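Local coordinates for alcohol dehydrogenase IV (Corynebacterium glutamicum, PDB 3IV7), which probably reduces maleylacetate with NADH as a member of the iron-containing alcohol dehydrogenase family, and is a dimer in this assembly, at residues E157-L162 against E217-A222. Residues are numbered along the deposited sequence; the frame is centred on the assembly and turned at random.
Sequences ELTMSL and EGRDEA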
# COMPACT_ATOMS: atom_id res chain seq x y z
N GLU A 157 -8.05 6.25 21.57
CA GLU A 157 -8.39 6.88 22.85
C GLU A 157 -8.56 8.38 22.65
O GLU A 157 -9.37 9.00 23.33
CB GLU A 157 -7.33 6.61 23.94
CG GLU A 157 -7.67 7.28 25.30
CD GLU A 157 -6.87 6.70 26.49
OE1 GLU A 157 -5.63 6.48 26.35
OE2 GLU A 157 -7.46 6.49 27.55
N LEU A 158 -7.81 8.94 21.71
CA LEU A 158 -7.85 10.38 21.42
C LEU A 158 -9.13 10.75 20.63
O LEU A 158 -9.37 11.89 20.40
CB LEU A 158 -6.60 10.79 20.61
CG LEU A 158 -5.24 10.39 21.23
CD1 LEU A 158 -4.10 10.90 20.32
CD2 LEU A 158 -5.08 10.93 22.69
N THR A 159 -9.88 9.75 20.18
CA THR A 159 -11.10 9.98 19.44
C THR A 159 -12.36 9.69 20.29
O THR A 159 -13.48 9.85 19.80
CB THR A 159 -11.14 9.08 18.15
OG1 THR A 159 -11.08 7.70 18.51
CG2 THR A 159 -10.00 9.39 17.24
N MSE A 160 -12.17 9.26 21.55
CA MSE A 160 -13.29 8.92 22.38
C MSE A 160 -14.20 10.11 22.63
O MSE A 160 -15.41 9.94 22.73
CB MSE A 160 -12.82 8.32 23.71
CG MSE A 160 -12.06 6.99 23.55
SE MSE A 160 -13.22 5.51 23.24
CE MSE A 160 -12.23 4.57 21.89
N SER A 161 -13.64 11.29 22.70
CA SER A 161 -14.43 12.49 22.95
C SER A 161 -14.94 13.16 21.67
O SER A 161 -15.57 14.18 21.74
CB SER A 161 -13.63 13.49 23.75
OG SER A 161 -12.51 13.88 23.00
N LEU A 162 -14.61 12.62 20.49
CA LEU A 162 -15.11 13.22 19.24
C LEU A 162 -16.63 13.06 19.18
O LEU A 162 -17.13 11.93 19.25
CB LEU A 162 -14.48 12.56 18.05
CG LEU A 162 -14.64 13.30 16.73
CD1 LEU A 162 -14.00 14.69 16.84
CD2 LEU A 162 -13.96 12.47 15.67
N GLU A 217 -13.60 -1.01 19.37
CA GLU A 217 -13.65 -1.71 18.08
C GLU A 217 -14.05 -0.74 16.96
O GLU A 217 -13.35 -0.62 15.95
CB GLU A 217 -14.62 -2.88 18.14
CG GLU A 217 -14.60 -3.74 16.87
CD GLU A 217 -15.56 -4.92 16.97
OE1 GLU A 217 -15.84 -5.34 18.07
OE2 GLU A 217 -16.04 -5.39 15.93
N GLY A 218 -15.13 0.00 17.16
CA GLY A 218 -15.62 0.94 16.14
C GLY A 218 -14.69 2.09 15.88
O GLY A 218 -14.44 2.47 14.71
N ARG A 219 -14.16 2.66 16.95
CA ARG A 219 -13.23 3.76 16.81
C ARG A 219 -11.94 3.35 16.09
O ARG A 219 -11.34 4.16 15.33
CB ARG A 219 -12.91 4.36 18.16
CG ARG A 219 -14.11 5.10 18.82
CD ARG A 219 -14.45 6.33 18.11
NE ARG A 219 -15.39 7.16 18.84
CZ ARG A 219 -15.84 8.34 18.42
NH1 ARG A 219 -15.45 8.85 17.24
NH2 ARG A 219 -16.72 9.01 19.18
N ASP A 220 -11.48 2.14 16.33
CA ASP A 220 -10.27 1.64 15.65
C ASP A 220 -10.57 1.43 14.18
O ASP A 220 -9.82 1.87 13.33
CB ASP A 220 -9.77 0.33 16.27
CG ASP A 220 -9.01 0.54 17.59
OD1 ASP A 220 -8.44 1.63 17.79
OD2 ASP A 220 -8.91 -0.43 18.36
N GLU A 221 -11.72 0.82 13.89
CA GLU A 221 -12.12 0.58 12.49
C GLU A 221 -12.22 1.87 11.70
O GLU A 221 -11.75 1.94 10.56
CB GLU A 221 -13.44 -0.20 12.42
CG GLU A 221 -13.22 -1.68 12.57
CD GLU A 221 -14.48 -2.48 12.79
OE1 GLU A 221 -15.55 -1.91 13.13
OE2 GLU A 221 -14.36 -3.72 12.69
N ALA A 222 -12.85 2.89 12.28
CA ALA A 222 -13.01 4.16 11.61
C ALA A 222 -11.65 4.80 11.32
O ALA A 222 -11.43 5.34 10.24
CB ALA A 222 -13.89 5.13 12.47
O HOH W 1 -11.63 6.64 16.02
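The guanidinium of R219 lies with one face against the backbone O of T159, which sits over the centre of the group, 3.1 Å from R219 CZ. At the edge, R219 NH2 donates to L162 O (2.9 Å), with an N-H...O angle of 146°. The oxygen is tilted 21° out of the guanidinium plane, while the donor lies in the carbonyl plane of L162. L162 CB touches NH1 (3.9 Å). T159 and L162 are the ends of a type I beta turn; T159 O accepts the turn's own bond from L162 N but makes no hydrogen bond to the arginine. P213 O takes NE, and the hydroxyls of S167 and Y122 share NH1; these bonds fix the rotation of the flat group.

T159 and M160 both slide past the arginine stem, running opposite to it, with T159 OG1 beside CD. The CB of selenomethionine M160 points away from the helix, but bends at chi2 (-78°) and chi3 bring CE round to 3.6 Å from R219 CG. A water donates to both T159 OG1 (2.8 Å) and R219 O, bridging turn and helix; OG1 also bonds S156 O.

The contact thus links the sheet-bearing part of the two-part iron-containing alcohol dehydrogenase fold to the helical part: the loop between strand 151-154 and helix 164-181 meets the first turns of helix 216-236, with helix 189-211 packing on R219 through I209.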